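Local coordinates for glideosome-associated protein 50 (Plasmodium falciparum 3D7, PDB 3TGH) that takes part in the glideosome complex of gliding motility and host-cell invasion, and may help assemble and tether that complex to the inner membrane complex, at residues A[89-97]-A[120-128]; A[9-19]-A[59-67]. All coordinates share one frame; numbering follows the deposited sequence.

Interaction 1: residues A[89-97]-A[120-128]; sequences YNAQLLKGQ and KWIMPNYWY
Three hydrogen bonds join the helix 89-97 to the segment 120-128, and each uses a main-chain carbonyl as acceptor. W121 NE1 donates a hydrogen bond to Q92 O over 3.2 Å, on a lone pair in the carbonyl plane. One helical turn on, M123 N donates to G96 O at 3.1 Å in a nearly straight bond (169°). Q97 folds back, with chi2 at -65°, so that its amide reaches both segments: NE2 donates to L93 O one turn earlier and to P124 O across the contact (2.9 Å), approaching that carbonyl from above its plane.

Close backbone packing accompanies these bonds. G96 CA comes 3.4 Å from M123 O in a CA-H...O contact, and it also lies at the edge of the W121 indole, 3.5 Å from CD1.

The apolar part centres on L93. Its CD1 sits over one face of the Y126 ring, while CD2 is 3.8 Å from Y126 CZ. M123 bends at chi3 (79°), which brings CE against the backbone at Q92 and L93. Y126 OH meets the edge of the Y89 ring, 3.2 Å from CD2, and a water links this hydroxyl to N90 ND2.

Q92 OE1 lies at the indole edge but is hydrogen-bonded to N44, and Y89 OH to V332 O. Strand 120-122 is outermost in its sheet, beside strand 75-78, and helix 89-97 packs on it and the following loop. With two bonds ending on Q92 O and G96 O and the third running from Q97 NE2 to P124 O, their directionality probably fixes how the segments lie together.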
# COMPACT_ATOMS: atom_id res chain seq x y z
N TYR A 89 -9.10 15.39 5.04
CA TYR A 89 -8.01 14.44 5.24
C TYR A 89 -7.83 14.07 6.72
O TYR A 89 -7.55 12.93 7.03
CB TYR A 89 -6.69 14.98 4.64
CG TYR A 89 -6.34 16.38 5.10
CD1 TYR A 89 -6.72 17.50 4.36
CD2 TYR A 89 -5.64 16.58 6.27
CE1 TYR A 89 -6.40 18.78 4.78
CE2 TYR A 89 -5.32 17.85 6.71
CZ TYR A 89 -5.70 18.95 5.96
OH TYR A 89 -5.39 20.21 6.41
N ASN A 90 -8.02 15.06 7.60
CA ASN A 90 -7.85 14.87 9.04
C ASN A 90 -8.84 13.86 9.62
O ASN A 90 -8.50 13.10 10.53
CB ASN A 90 -7.97 16.22 9.76
CG ASN A 90 -7.68 16.12 11.24
OD1 ASN A 90 -8.57 16.30 12.07
ND2 ASN A 90 -6.43 15.80 11.57
N ALA A 91 -10.05 13.84 9.08
CA ALA A 91 -11.05 12.86 9.47
C ALA A 91 -10.59 11.42 9.22
O ALA A 91 -10.86 10.54 10.03
CB ALA A 91 -12.39 13.12 8.75
N GLN A 92 -9.89 11.19 8.11
CA GLN A 92 -9.38 9.85 7.83
C GLN A 92 -8.27 9.46 8.80
O GLN A 92 -8.14 8.29 9.15
CB GLN A 92 -8.88 9.77 6.39
CG GLN A 92 -9.97 10.01 5.38
CD GLN A 92 -9.62 9.50 4.00
OE1 GLN A 92 -9.08 8.39 3.84
NE2 GLN A 92 -9.95 10.29 2.99
N LEU A 93 -7.47 10.44 9.21
CA LEU A 93 -6.44 10.23 10.23
C LEU A 93 -7.06 9.89 11.59
O LEU A 93 -6.62 8.94 12.27
CB LEU A 93 -5.56 11.48 10.32
CG LEU A 93 -4.40 11.47 11.32
CD1 LEU A 93 -3.32 10.52 10.86
CD2 LEU A 93 -3.85 12.88 11.54
N LEU A 94 -8.08 10.64 11.99
CA LEU A 94 -8.71 10.40 13.29
C LEU A 94 -9.39 9.03 13.34
O LEU A 94 -9.36 8.35 14.37
CB LEU A 94 -9.70 11.52 13.63
CG LEU A 94 -9.05 12.88 13.92
CD1 LEU A 94 -10.13 13.95 14.04
CD2 LEU A 94 -8.16 12.83 15.17
N LYS A 95 -10.00 8.62 12.23
CA LYS A 95 -10.53 7.26 12.12
C LYS A 95 -9.40 6.24 12.23
O LYS A 95 -9.58 5.15 12.77
CB LYS A 95 -11.25 7.07 10.78
CG LYS A 95 -12.62 7.70 10.72
CD LYS A 95 -13.72 6.68 10.90
CE LYS A 95 -15.08 7.35 10.81
NZ LYS A 95 -16.20 6.38 10.97
N GLY A 96 -8.23 6.61 11.70
CA GLY A 96 -7.06 5.72 11.64
C GLY A 96 -6.36 5.43 12.95
O GLY A 96 -5.49 4.55 13.01
N GLN A 97 -6.72 6.19 13.99
CA GLN A 97 -6.28 5.94 15.36
C GLN A 97 -7.24 4.96 16.02
O GLN A 97 -6.86 3.83 16.35
CB GLN A 97 -6.25 7.23 16.21
CG GLN A 97 -5.78 8.50 15.51
CD GLN A 97 -4.33 8.43 15.10
OE1 GLN A 97 -3.44 8.22 15.93
NE2 GLN A 97 -4.08 8.61 13.81
N LYS A 120 -10.59 -3.44 10.03
CA LYS A 120 -10.22 -2.38 10.97
C LYS A 120 -9.34 -1.34 10.26
O LYS A 120 -8.23 -1.64 9.84
CB LYS A 120 -9.49 -2.97 12.19
CG LYS A 120 -9.24 -1.95 13.31
CD LYS A 120 -8.45 -2.54 14.46
CE LYS A 120 -8.31 -1.53 15.60
NZ LYS A 120 -7.53 -2.06 16.77
N TRP A 121 -9.84 -0.12 10.16
CA TRP A 121 -9.16 0.99 9.51
C TRP A 121 -7.94 1.42 10.32
O TRP A 121 -8.08 1.83 11.47
CB TRP A 121 -10.16 2.14 9.38
CG TRP A 121 -9.73 3.34 8.62
CD1 TRP A 121 -9.09 4.43 9.12
CD2 TRP A 121 -9.95 3.61 7.24
NE1 TRP A 121 -8.88 5.36 8.13
CE2 TRP A 121 -9.40 4.88 6.97
CE3 TRP A 121 -10.55 2.90 6.20
CZ2 TRP A 121 -9.45 5.46 5.70
CZ3 TRP A 121 -10.60 3.48 4.93
CH2 TRP A 121 -10.04 4.74 4.70
N ILE A 122 -6.75 1.29 9.73
CA ILE A 122 -5.50 1.63 10.40
C ILE A 122 -4.75 2.68 9.58
O ILE A 122 -4.41 2.45 8.42
CB ILE A 122 -4.61 0.39 10.59
CG1 ILE A 122 -5.34 -0.64 11.46
CG2 ILE A 122 -3.27 0.77 11.23
CD1 ILE A 122 -4.53 -1.87 11.76
N MET A 123 -4.54 3.84 10.19
CA MET A 123 -3.71 4.89 9.59
C MET A 123 -3.28 5.82 10.73
O MET A 123 -3.89 6.88 10.94
CB MET A 123 -4.46 5.64 8.48
CG MET A 123 -3.50 6.46 7.64
SD MET A 123 -4.29 7.35 6.28
CE MET A 123 -4.97 8.74 7.20
N PRO A 124 -2.25 5.42 11.50
CA PRO A 124 -1.86 6.17 12.71
C PRO A 124 -1.23 7.54 12.42
O PRO A 124 -1.20 8.42 13.29
CB PRO A 124 -0.87 5.24 13.40
CG PRO A 124 -0.34 4.38 12.32
CD PRO A 124 -1.43 4.22 11.30
N ASN A 125 -0.73 7.70 11.19
CA ASN A 125 -0.20 8.95 10.68
C ASN A 125 -0.23 8.85 9.15
O ASN A 125 -0.49 7.76 8.61
CB ASN A 125 1.23 9.19 11.18
CG ASN A 125 1.77 10.57 10.81
OD1 ASN A 125 1.05 11.56 10.86
ND2 ASN A 125 3.04 10.63 10.43
N TYR A 126 0.02 9.96 8.47
CA TYR A 126 0.01 9.99 7.01
C TYR A 126 1.12 9.10 6.43
O TYR A 126 0.99 8.60 5.31
CB TYR A 126 0.12 11.43 6.50
CG TYR A 126 -1.01 12.30 6.99
CD1 TYR A 126 -2.31 12.10 6.53
CD2 TYR A 126 -0.81 13.28 7.96
CE1 TYR A 126 -3.37 12.86 6.99
CE2 TYR A 126 -1.88 14.06 8.43
CZ TYR A 126 -3.15 13.85 7.94
OH TYR A 126 -4.22 14.60 8.38
N TRP A 127 2.20 8.91 7.20
CA TRP A 127 3.25 7.96 6.89
C TRP A 127 3.58 7.19 8.18
O TRP A 127 3.51 7.75 9.28
CB TRP A 127 4.51 8.64 6.34
CG TRP A 127 5.19 9.57 7.31
CD1 TRP A 127 6.24 9.29 8.12
CD2 TRP A 127 4.82 10.93 7.57
NE1 TRP A 127 6.57 10.40 8.87
CE2 TRP A 127 5.71 11.42 8.55
CE3 TRP A 127 3.84 11.78 7.06
CZ2 TRP A 127 5.63 12.72 9.04
CZ3 TRP A 127 3.75 13.08 7.55
CH2 TRP A 127 4.65 13.54 8.53
N TYR A 128 3.92 5.91 8.03
CA TYR A 128 4.17 5.04 9.19
C TYR A 128 4.78 3.71 8.73
O TYR A 128 5.13 3.54 7.56
CB TYR A 128 2.86 4.82 10.00
CG TYR A 128 1.74 4.11 9.25
CD1 TYR A 128 0.90 4.81 8.39
CD2 TYR A 128 1.50 2.74 9.43
CE1 TYR A 128 -0.10 4.18 7.69
CE2 TYR A 128 0.47 2.09 8.75
CZ TYR A 128 -0.32 2.82 7.86
OH TYR A 128 -1.34 2.20 7.19
O HOH W 1 -3.86 16.36 10.42
O HOH W 2 -0.95 7.82 16.03

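Interaction 2: residues A[9-19]-A[59-67]; sequences LGDWGKDTKGQ and NLYEDVYSE. With SO4 (sulfate ion), chain E.
Q19 NE2 donates to L60 O over 3.0 Å, on a lone pair in the carbonyl plane, although the angle at hydrogen is only 132°. The extended Q19 side chain crosses Y65 at about a right angle, with CG 3.6 Å from Y65 OH, and Q19 OE1 lies 3.7 Å from V64 CG2.

Around this bond W12, Y61 and Y65 form an aromatic cluster. Y65 turns its edge toward the face of W12 in an offset edge-to-face pair, the planes 88° apart, while W12 CH2 touches Y61 CD1 at 3.6 Å. L60 spreads its two methyls: CD1 packs against G13 O, and L60 CD2 lies 3.5 Å from D15 N. L9 CD2 packs against Y65 from the other segment.

Further out, a water accepts from Y65 OH and donates to Q19 O. T16 OG1 caps the helix start by accepting from Q19 N (2.9 Å), and K17 N binds a sulfate, probably from the crystallisation liquor. W12 NE1 is held by S40 and Y61 OH by P119 O.

The loop after strand 4-8 and the first turn of helix 17-32 thus meet helix 56-62 and the residues that follow it, with A23 of helix 17-32 touching V64 and Y65.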
# COMPACT_ATOMS: atom_id res chain seq x y z
N LEU A 9 -5.64 -3.40 -2.25
CA LEU A 9 -6.82 -2.82 -2.87
C LEU A 9 -6.66 -1.30 -2.95
O LEU A 9 -6.51 -0.64 -1.92
CB LEU A 9 -8.07 -3.16 -2.05
CG LEU A 9 -9.39 -2.63 -2.61
CD1 LEU A 9 -9.81 -3.42 -3.85
CD2 LEU A 9 -10.47 -2.65 -1.53
N GLY A 10 -6.68 -0.73 -4.15
CA GLY A 10 -6.39 0.70 -4.30
C GLY A 10 -7.47 1.50 -5.00
O GLY A 10 -8.17 0.97 -5.87
N ASP A 11 -7.63 2.76 -4.61
CA ASP A 11 -8.55 3.70 -5.27
C ASP A 11 -9.96 3.14 -5.38
O ASP A 11 -10.61 3.19 -6.43
CB ASP A 11 -7.98 4.06 -6.64
CG ASP A 11 -6.64 4.77 -6.53
OD1 ASP A 11 -6.64 5.99 -6.24
OD2 ASP A 11 -5.59 4.13 -6.71
N TRP A 12 -10.43 2.64 -4.25
CA TRP A 12 -11.58 1.74 -4.16
C TRP A 12 -12.89 2.45 -3.79
O TRP A 12 -13.98 1.92 -4.00
CB TRP A 12 -11.26 0.63 -3.13
CG TRP A 12 -10.73 1.19 -1.85
CD1 TRP A 12 -9.42 1.26 -1.47
CD2 TRP A 12 -11.48 1.80 -0.79
NE1 TRP A 12 -9.30 1.88 -0.25
CE2 TRP A 12 -10.56 2.21 0.20
CE3 TRP A 12 -12.85 2.03 -0.58
CZ2 TRP A 12 -10.96 2.85 1.37
CZ3 TRP A 12 -13.24 2.66 0.60
CH2 TRP A 12 -12.30 3.07 1.55
N GLY A 13 -12.78 3.67 -3.25
CA GLY A 13 -13.93 4.36 -2.68
C GLY A 13 -14.77 5.18 -3.63
O GLY A 13 -14.69 6.41 -3.62
N LYS A 14 -15.57 4.50 -4.44
CA LYS A 14 -16.52 5.14 -5.34
C LYS A 14 -17.66 4.16 -5.63
O LYS A 14 -17.43 2.97 -5.83
CB LYS A 14 -15.83 5.53 -6.64
CG LYS A 14 -16.70 6.39 -7.57
CD LYS A 14 -15.97 6.81 -8.83
CE LYS A 14 -16.86 7.69 -9.71
NZ LYS A 14 -16.17 8.14 -10.94
N ASP A 15 -18.89 4.66 -5.63
CA ASP A 15 -20.06 3.81 -5.87
C ASP A 15 -20.21 3.54 -7.37
O ASP A 15 -20.81 4.32 -8.11
CB ASP A 15 -21.33 4.47 -5.30
CG ASP A 15 -22.57 3.60 -5.47
OD1 ASP A 15 -22.45 2.36 -5.59
OD2 ASP A 15 -23.68 4.17 -5.48
N THR A 16 -19.63 2.42 -7.80
CA THR A 16 -19.72 1.96 -9.18
C THR A 16 -20.10 0.49 -9.17
O THR A 16 -19.89 -0.20 -8.17
CB THR A 16 -18.37 2.12 -9.93
OG1 THR A 16 -17.39 1.22 -9.37
CG2 THR A 16 -17.85 3.54 -9.82
N LYS A 17 -20.65 -0.01 -10.27
CA LYS A 17 -20.94 -1.45 -10.37
C LYS A 17 -19.64 -2.25 -10.22
O LYS A 17 -19.63 -3.32 -9.61
CB LYS A 17 -21.66 -1.79 -11.68
CG LYS A 17 -20.86 -1.58 -12.96
CD LYS A 17 -21.65 -2.02 -14.20
CE LYS A 17 -20.76 -2.10 -15.43
NZ LYS A 17 -21.39 -2.87 -16.54
N GLY A 18 -18.54 -1.71 -10.76
CA GLY A 18 -17.23 -2.33 -10.61
C GLY A 18 -16.80 -2.51 -9.16
O GLY A 18 -16.28 -3.56 -8.80
N GLN A 19 -17.02 -1.49 -8.33
CA GLN A 19 -16.63 -1.58 -6.92
C GLN A 19 -17.29 -2.78 -6.24
O GLN A 19 -16.65 -3.52 -5.49
CB GLN A 19 -16.99 -0.31 -6.14
CG GLN A 19 -16.39 -0.30 -4.72
CD GLN A 19 -17.19 0.51 -3.70
OE1 GLN A 19 -18.40 0.72 -3.85
NE2 GLN A 19 -16.52 0.93 -2.63
N ASN A 59 -21.48 3.88 3.42
CA ASN A 59 -21.93 3.52 2.07
C ASN A 59 -20.85 2.96 1.15
O ASN A 59 -21.15 2.08 0.33
CB ASN A 59 -22.59 4.72 1.38
CG ASN A 59 -23.85 5.18 2.09
OD1 ASN A 59 -24.59 4.38 2.67
ND2 ASN A 59 -24.12 6.48 2.02
N LEU A 60 -19.62 3.45 1.27
CA LEU A 60 -18.54 3.04 0.37
C LEU A 60 -17.52 2.08 0.99
O LEU A 60 -16.73 1.49 0.26
CB LEU A 60 -17.80 4.26 -0.18
CG LEU A 60 -18.65 5.27 -0.97
CD1 LEU A 60 -17.80 6.45 -1.43
CD2 LEU A 60 -19.33 4.59 -2.15
N TYR A 61 -17.52 1.93 2.31
CA TYR A 61 -16.54 1.06 2.97
C TYR A 61 -17.24 0.01 3.81
O TYR A 61 -17.17 -1.18 3.49
CB TYR A 61 -15.58 1.89 3.82
CG TYR A 61 -14.54 1.10 4.59
CD1 TYR A 61 -13.39 0.63 3.97
CD2 TYR A 61 -14.69 0.84 5.96
CE1 TYR A 61 -12.42 -0.09 4.67
CE2 TYR A 61 -13.73 0.12 6.67
CZ TYR A 61 -12.60 -0.34 6.01
OH TYR A 61 -11.63 -1.04 6.69
N GLU A 62 -17.92 0.44 4.86
CA GLU A 62 -18.51 -0.48 5.84
C GLU A 62 -19.50 -1.45 5.20
O GLU A 62 -19.45 -2.65 5.47
CB GLU A 62 -19.21 0.27 6.96
CG GLU A 62 -18.31 1.17 7.80
CD GLU A 62 -19.08 1.97 8.84
OE1 GLU A 62 -20.28 1.71 9.04
OE2 GLU A 62 -18.47 2.86 9.47
N ASP A 63 -20.41 -0.94 4.37
CA ASP A 63 -21.43 -1.78 3.75
C ASP A 63 -20.93 -2.55 2.53
O ASP A 63 -21.63 -3.44 2.04
CB ASP A 63 -22.67 -0.96 3.38
CG ASP A 63 -23.48 -0.52 4.60
OD1 ASP A 63 -23.18 -0.97 5.73
OD2 ASP A 63 -24.42 0.28 4.42
N VAL A 64 -19.75 -2.21 2.03
CA VAL A 64 -19.19 -2.83 0.84
C VAL A 64 -18.27 -4.00 1.21
O VAL A 64 -18.29 -5.03 0.54
CB VAL A 64 -18.41 -1.81 -0.03
CG1 VAL A 64 -17.72 -2.49 -1.22
CG2 VAL A 64 -19.34 -0.70 -0.51
N TYR A 65 -17.47 -3.84 2.26
CA TYR A 65 -16.42 -4.82 2.58
C TYR A 65 -16.71 -5.62 3.84
O TYR A 65 -15.81 -6.23 4.42
CB TYR A 65 -15.05 -4.14 2.64
CG TYR A 65 -14.74 -3.42 1.34
CD1 TYR A 65 -14.38 -4.13 0.19
CD2 TYR A 65 -14.82 -2.04 1.25
CE1 TYR A 65 -14.12 -3.47 -1.02
CE2 TYR A 65 -14.56 -1.38 0.06
CZ TYR A 65 -14.21 -2.10 -1.07
OH TYR A 65 -13.96 -1.44 -2.25
N SER A 66 -17.98 -5.64 4.26
CA SER A 66 -18.38 -6.39 5.44
C SER A 66 -18.80 -7.81 5.08
O SER A 66 -19.25 -8.07 3.96
CB SER A 66 -19.51 -5.69 6.19
OG SER A 66 -20.67 -5.60 5.39
N GLU A 67 -18.64 -8.71 6.03
CA GLU A 67 -19.06 -10.10 5.89
C GLU A 67 -19.37 -10.65 7.28
O GLU A 67 -18.82 -10.20 8.28
CB GLU A 67 -17.96 -10.92 5.20
CG GLU A 67 -18.36 -12.33 4.75
CD GLU A 67 -19.32 -12.34 3.57
OE1 GLU A 67 -20.53 -12.09 3.78
OE2 GLU A 67 -18.88 -12.63 2.44
S SO4 E . -21.00 2.41 -13.38
O1 SO4 E . -21.46 1.78 -12.14
O2 SO4 E . -20.25 3.62 -13.05
O3 SO4 E . -20.15 1.48 -14.12
O4 SO4 E . -22.16 2.77 -14.19
O HOH W 3 -13.90 -2.86 -4.59
O HOH W 4 -20.90 1.22 -2.79

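How the interactions relate
Interaction 2 closes before interaction 1 opens along the chain, and their centres lie 18 Å apart within the calcineurin-like phosphoesterase region. They nevertheless touch: W121 CZ3 packs on W12 CZ2 at 3.6 Å, and W121 CE3 on Y61 CZ at 3.8 Å, so the indole of interaction 1 extends the aromatic cluster of interaction 2. One sheet ties them together, with strand 120-122 at its edge and strands 75-78 and 37-40 between it and strand 4-8, which leads into the segment 9-19. W57 of helix 56-62 bridges to helix 89-97 through K95 and to strand 120-122 through W121. In this metallophosphoesterase fold the two contacts thus meet at the W12, Y61 and W121 rings.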